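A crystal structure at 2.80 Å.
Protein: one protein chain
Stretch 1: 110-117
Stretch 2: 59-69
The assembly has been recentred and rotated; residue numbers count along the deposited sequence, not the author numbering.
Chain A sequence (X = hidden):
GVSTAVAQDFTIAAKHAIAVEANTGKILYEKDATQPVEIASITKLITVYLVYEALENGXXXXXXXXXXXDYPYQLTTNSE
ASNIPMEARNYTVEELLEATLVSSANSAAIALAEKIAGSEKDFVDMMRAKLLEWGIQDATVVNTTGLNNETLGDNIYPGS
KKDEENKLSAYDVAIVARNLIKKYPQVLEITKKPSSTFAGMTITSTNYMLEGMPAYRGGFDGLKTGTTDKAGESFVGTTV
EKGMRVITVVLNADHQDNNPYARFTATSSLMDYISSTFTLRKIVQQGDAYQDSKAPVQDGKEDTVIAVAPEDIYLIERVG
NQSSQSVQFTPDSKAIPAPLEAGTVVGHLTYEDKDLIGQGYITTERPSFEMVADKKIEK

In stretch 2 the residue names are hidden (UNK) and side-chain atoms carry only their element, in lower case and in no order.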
ATOM      1  N   ILE A 110      -4.831   6.035 -18.137  1.00 10.62           N
ATOM      2  CA  ILE A 110      -5.378   7.266 -18.679  1.00  9.87           C
ATOM      3  C   ILE A 110      -6.881   7.148 -18.878  1.00 11.87           C
ATOM      4  O   ILE A 110      -7.648   7.993 -18.406  1.00 11.30           O
ATOM      5  CB  ILE A 110      -4.716   7.626 -20.023  1.00 10.01           C
ATOM      6  CG1 ILE A 110      -3.209   7.813 -19.821  1.00  9.02           C
ATOM      7  CG2 ILE A 110      -5.334   8.893 -20.586  1.00  6.04           C
ATOM      8  CD1 ILE A 110      -2.447   8.125 -21.090  1.00  7.90           C
ATOM      9  N   ALA A 111      -7.304   6.097 -19.568  1.00 12.97           N
ATOM     10  CA  ALA A 111      -8.725   5.886 -19.809  1.00 14.28           C
ATOM     11  C   ALA A 111      -9.542   5.994 -18.512  1.00 14.94           C
ATOM     12  O   ALA A 111     -10.532   6.730 -18.452  1.00 16.82           O
ATOM     13  CB  ALA A 111      -8.945   4.524 -20.465  1.00 15.01           C
ATOM     14  N   LEU A 112      -9.133   5.263 -17.480  1.00 14.22           N
ATOM     15  CA  LEU A 112      -9.839   5.298 -16.203  1.00 15.31           C
ATOM     16  C   LEU A 112      -9.915   6.724 -15.646  1.00 17.16           C
ATOM     17  O   LEU A 112     -10.950   7.148 -15.115  1.00 16.32           O
ATOM     18  CB  LEU A 112      -9.132   4.388 -15.196  1.00 13.37           C
ATOM     19  CG  LEU A 112      -9.314   2.881 -15.401  1.00 14.09           C
ATOM     20  CD1 LEU A 112      -8.326   2.105 -14.537  1.00 10.18           C
ATOM     21  CD2 LEU A 112     -10.749   2.500 -15.072  1.00 11.54           C
ATOM     22  N   ALA A 113      -8.809   7.455 -15.777  1.00 16.29           N
ATOM     23  CA  ALA A 113      -8.715   8.823 -15.287  1.00 15.15           C
ATOM     24  C   ALA A 113      -9.704   9.762 -15.978  1.00 13.93           C
ATOM     25  O   ALA A 113     -10.385  10.548 -15.315  1.00 11.77           O
ATOM     26  CB  ALA A 113      -7.286   9.339 -15.459  1.00 13.82           C
ATOM     27  N   GLU A 114      -9.774   9.689 -17.305  1.00 13.05           N
ATOM     28  CA  GLU A 114     -10.690  10.540 -18.060  1.00 12.94           C
ATOM     29  C   GLU A 114     -12.122  10.179 -17.702  1.00 13.72           C
ATOM     30  O   GLU A 114     -13.000  11.038 -17.662  1.00 14.12           O
ATOM     31  CB  GLU A 114     -10.496  10.360 -19.562  1.00 11.61           C
ATOM     32  CG  GLU A 114      -9.139  10.771 -20.070  1.00 13.32           C
ATOM     33  CD  GLU A 114      -9.130  10.933 -21.575  1.00 16.54           C
ATOM     34  OE1 GLU A 114      -9.812  10.138 -22.260  1.00 16.09           O
ATOM     35  OE2 GLU A 114      -8.439  11.851 -22.071  1.00 17.98           O
ATOM     36  N   LYS A 115     -12.352   8.898 -17.443  1.00 12.49           N
ATOM     37  CA  LYS A 115     -13.671   8.427 -17.074  1.00 12.13           C
ATOM     38  C   LYS A 115     -14.091   8.990 -15.723  1.00 14.49           C
ATOM     39  O   LYS A 115     -15.256   9.337 -15.527  1.00 16.63           O
ATOM     40  CB  LYS A 115     -13.682   6.905 -16.995  1.00 13.30           C
ATOM     41  CG  LYS A 115     -15.041   6.306 -16.682  1.00 10.72           C
ATOM     42  CD  LYS A 115     -16.022   6.610 -17.803  1.00 11.67           C
ATOM     43  CE  LYS A 115     -17.297   5.800 -17.670  1.00 11.36           C
ATOM     44  NZ  LYS A 115     -18.284   6.162 -18.718  1.00  9.67           N
ATOM     45  N   ILE A 116     -13.144   9.084 -14.793  1.00 14.14           N
ATOM     46  CA  ILE A 116     -13.456   9.575 -13.455  1.00 13.89           C
ATOM     47  C   ILE A 116     -13.435  11.091 -13.280  1.00 14.89           C
ATOM     48  O   ILE A 116     -14.223  11.628 -12.501  1.00 15.91           O
ATOM     49  CB  ILE A 116     -12.513   8.933 -12.387  1.00 13.73           C
ATOM     50  CG1 ILE A 116     -12.690   7.412 -12.385  1.00 10.92           C
ATOM     51  CG2 ILE A 116     -12.835   9.471 -10.985  1.00 11.11           C
ATOM     52  CD1 ILE A 116     -11.854   6.687 -11.347  1.00  5.70           C
ATOM     53  N   ALA A 117     -12.555  11.785 -13.995  1.00 15.46           N
ATOM     54  CA  ALA A 117     -12.460  13.238 -13.850  1.00 16.31           C
ATOM     55  C   ALA A 117     -12.644  14.051 -15.131  1.00 18.74           C
ATOM     56  O   ALA A 117     -12.532  15.283 -15.110  1.00 20.60           O
ATOM     57  CB  ALA A 117     -11.126  13.602 -13.199  1.00 16.64           C
ATOM     58  N   UNK A  59     -20.197   6.075  -8.399  1.00 12.72           N
ATOM     59  CA  UNK A  59     -20.218   6.792  -9.670  1.00 11.84           C
ATOM     60  C   UNK A  59     -19.830   5.900 -10.856  1.00 12.83           C
ATOM     61  O   UNK A  59     -20.185   6.188 -11.997  1.00 13.75           O
ATOM     62  o   UNK A  59     -18.029   7.742  -9.093  1.00 16.89           O
ATOM     63  c   UNK A  59     -19.317   8.034  -9.601  1.00 13.77           C
ATOM     64  N   UNK A  60     -19.090   4.828 -10.588  1.00 10.41           N
ATOM     65  CA  UNK A  60     -18.724   3.873 -11.629  1.00 12.15           C
ATOM     66  C   UNK A  60     -18.857   2.491 -11.017  1.00 12.40           C
ATOM     67  O   UNK A  60     -18.944   2.357  -9.799  1.00 11.57           O
ATOM     68  c   UNK A  60     -17.123   5.312 -12.905  1.00 11.98           C
ATOM     69  c   UNK A  60     -17.267   4.027 -12.142  1.00 12.53           C
ATOM     70  c   UNK A  60     -16.280   3.930 -10.978  1.00 15.87           C
ATOM     71  c   UNK A  60     -14.833   3.879 -11.402  1.00 11.52           C
ATOM     72  N   UNK A  61     -18.881   1.469 -11.864  1.00 11.36           N
ATOM     73  CA  UNK A  61     -18.995   0.100 -11.398  1.00 11.84           C
ATOM     74  C   UNK A  61     -17.994  -0.725 -12.179  1.00 13.74           C
ATOM     75  O   UNK A  61     -17.507  -0.295 -13.224  1.00 13.91           O
ATOM     76  o   UNK A  61     -20.612  -0.598 -13.063  1.00 18.32           O
ATOM     77  c   UNK A  61     -20.397  -0.469 -11.652  1.00 14.55           C
ATOM     78  c   UNK A  61     -21.462   0.446 -11.057  1.00 11.37           C
ATOM     79  N   UNK A  62     -17.693  -1.917 -11.681  1.00 15.07           N
ATOM     80  CA  UNK A  62     -16.733  -2.791 -12.337  1.00 14.11           C
ATOM     81  C   UNK A  62     -17.065  -3.116 -13.792  1.00 15.81           C
ATOM     82  O   UNK A  62     -16.159  -3.288 -14.604  1.00 16.86           O
ATOM     83  c   UNK A  62     -14.416  -3.455 -10.447  1.00 16.46           C
ATOM     84  c   UNK A  62     -15.895  -5.115  -9.344  1.00 12.61           C
ATOM     85  c   UNK A  62     -16.574  -4.087 -11.536  1.00 11.99           C
ATOM     86  c   UNK A  62     -15.856  -3.869 -10.192  1.00 16.07           C
ATOM     87  N   UNK A  63     -18.348  -3.186 -14.135  1.00 15.85           N
ATOM     88  CA  UNK A  63     -18.728  -3.522 -15.510  1.00 16.56           C
ATOM     89  C   UNK A  63     -19.007  -2.316 -16.399  1.00 18.07           C
ATOM     90  O   UNK A  63     -19.412  -2.465 -17.556  1.00 17.48           O
ATOM     91  o   UNK A  63     -21.110  -3.686 -15.142  1.00 18.74           O
ATOM     92  c   UNK A  63     -19.957  -4.423 -15.501  1.00 15.76           C
ATOM     93  N   UNK A  64     -18.795  -1.122 -15.857  1.00 19.79           N
ATOM     94  CA  UNK A  64     -19.030   0.107 -16.604  1.00 19.68           C
ATOM     95  C   UNK A  64     -18.124   0.226 -17.831  1.00 19.50           C
ATOM     96  O   UNK A  64     -16.899   0.144 -17.726  1.00 17.62           O
ATOM     97  c   UNK A  64     -19.033   2.644 -16.527  1.00 19.74           C
ATOM     98  o   UNK A  64     -19.687   1.342 -14.592  1.00 23.34           O
ATOM     99  c   UNK A  64     -18.798   1.365 -15.718  1.00 22.13           C
ATOM    100  N   UNK A  65     -18.725   0.397 -19.016  1.00 20.26           N
ATOM    101  CA  UNK A  65     -17.984   0.541 -20.275  1.00 20.28           C
ATOM    102  C   UNK A  65     -17.219   1.866 -20.268  1.00 18.61           C
ATOM    103  O   UNK A  65     -17.774   2.906 -19.898  1.00 20.40           O
ATOM    104  c   UNK A  65     -20.117  -0.346 -20.713  1.00 21.31           C
ATOM    105  c   UNK A  65     -19.090   0.536 -21.326  1.00 19.21           C
ATOM    106  c   UNK A  65     -20.147   0.128 -19.280  1.00 20.43           C
ATOM    107  N   UNK A  66     -15.953   1.830 -20.670  1.00 16.23           N
ATOM    108  CA  UNK A  66     -15.135   3.039 -20.702  1.00 14.96           C
ATOM    109  C   UNK A  66     -14.551   3.257 -22.093  1.00 14.45           C
ATOM    110  O   UNK A  66     -13.840   2.398 -22.617  1.00 12.91           O
ATOM    111  c   UNK A  66     -13.962   2.971 -19.685  1.00 14.57           C
ATOM    112  c   UNK A  66     -14.494   2.779 -18.279  1.00 17.31           C
ATOM    113  c   UNK A  66     -13.149   4.250 -19.744  1.00 13.09           C
ATOM    114  N   UNK A  67     -14.868   4.410 -22.681  1.00 13.22           N
ATOM    115  CA  UNK A  67     -14.376   4.780 -24.009  1.00 12.37           C
ATOM    116  C   UNK A  67     -12.885   5.066 -23.937  1.00 11.39           C
ATOM    117  O   UNK A  67     -12.362   5.469 -22.902  1.00 10.77           O
ATOM    118  o   UNK A  67     -13.956   7.725 -25.718  1.00 18.14           O
ATOM    119  o   UNK A  67     -14.554   5.955 -26.861  1.00 16.36           O
ATOM    120  c   UNK A  67     -15.115   6.025 -24.524  1.00 13.64           C
ATOM    121  c   UNK A  67     -14.498   6.605 -25.793  1.00 15.20           C
ATOM    122  N   UNK A  68     -12.205   4.864 -25.052  1.00 12.39           N
ATOM    123  CA  UNK A  68     -10.777   5.092 -25.113  1.00 12.29           C
ATOM    124  C   UNK A  68     -10.470   6.133 -26.187  1.00 11.26           C
ATOM    125  O   UNK A  68     -10.337   5.811 -27.354  1.00 14.29           O
ATOM    126  c   UNK A  68     -10.305   2.891 -24.088  1.00 11.36           C
ATOM    127  c   UNK A  68      -8.603   3.917 -25.613  1.00 11.06           C
ATOM    128  c   UNK A  68     -10.082   3.738 -25.344  1.00 10.00           C
ATOM    129  c   UNK A  68      -9.830   1.484 -24.181  1.00 17.34           C
ATOM    130  N   UNK A  69     -10.369   7.390 -25.765  1.00 12.58           N
ATOM    131  CA  UNK A  69     -10.124   8.514 -26.672  1.00 15.03           C
ATOM    132  C   UNK A  69      -8.826   8.476 -27.467  1.00 14.03           C
ATOM    133  O   UNK A  69      -7.947   7.652 -27.215  1.00 12.64           O
ATOM    134  c   UNK A  69     -10.207   9.844 -25.909  1.00 13.38           C
ATOM    135  o   UNK A  69      -9.227   9.918 -24.893  1.00 11.29           O
TER
HETATM  136  O   HOH W   1     -16.386   9.445 -10.993  1.00 24.08           O
HETATM  137  O   HOH W   2      -9.915   7.329 -22.739  1.00 11.73           O
HETATM  138  O   HOH W   3     -12.143   7.300 -20.691  1.00 18.30           O
HETATM  139  O   HOH W   4     -16.568   6.610 -21.307  1.00 19.54           O

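Position 59 carries one carbon and then one oxygen, and neither touches the helix: the short hydroxyl side chain of serine. Ser59 OG lies 3.0 Å from water 1, which makes a weak bond to Ile116 O; a hydroxyl suits this exposed place because it can bind water.

Position 60 has four carbons, forked at the first, with one arm two carbons long; the end of that arm lies 4.1 Å from Ile116 CD1. This is isoleucine, Ile60, and a branched apolar chain suits a place shielded from solvent.

At position 61 one carbon bears an oxygen and a carbon, as in threonine. Thr61 is out of reach of the helix and opens a type I turn ending at position 64. Position 62 has four carbons forked at the second, hence leucine; position 63, one carbon and one oxygen, is serine. Leu62 and Ser63 are exposed and remote from the helix, so this contact does not account for their types.

Position 64 repeats the carbon bearing an oxygen and a carbon, and its outer carbon packs 3.8 Å from Lys115 CE, so it is threonine. Both groups find use, for Thr64 OG1 and Thr61 OG1 also share a hydrogen bond of 2.6 Å across the turn. The turn is closed by Thr64 N donating to Thr61 O at 3.0 Å.

Position 65 has three carbons closing a ring onto the backbone nitrogen, none in contact with the helix: proline. The CA-to-CB bond of Pro65 points away from the helix, and the ring needs no partner there, yet Pro65 O lies 3.5 Å from Lys115 NZ.

Position 66 shows one carbon carrying two more, one of them 3.9 Å from Lys115 CB and 3.8 Å from Ala111 O. This is valine; the compact fork of Val66 fills the buried space against the helix.

Two carbons, the second bearing two oxygens clear of the helix, make position 67 aspartate. The charged group of Asp67 suits an exposed position, while Asp67 O lies 2.9 Å from water 3, itself 2.8 Å from Ala111 O.

Position 68, four carbons forked at the first, sets the inner carbon of its longer arm 4.2 Å from Ala111 CB: isoleucine, Ile68, apolar and buried.

Position 69 has one carbon and one oxygen, the oxygen 2.7 Å from Glu114 OE1: serine. Ser69 OG donates this hydrogen bond, a short hydroxyl meeting a longer acidic chain.

The contact thus combines apolar packing with a single direct hydrogen bond. The strand crosses the helix at 101°. Lys115 packs along Ile60 and residues 64 to 66, Ala111 meets 66 to 68, and Glu114 reaches Ser69, while Ile116 meets Ile60. Water 4 accepts from both Lys115 NZ and Asp67 N, at 3.1 Å each, bridging helix and strand.

Stretch 2 (59-69) SITLSTPVDIS
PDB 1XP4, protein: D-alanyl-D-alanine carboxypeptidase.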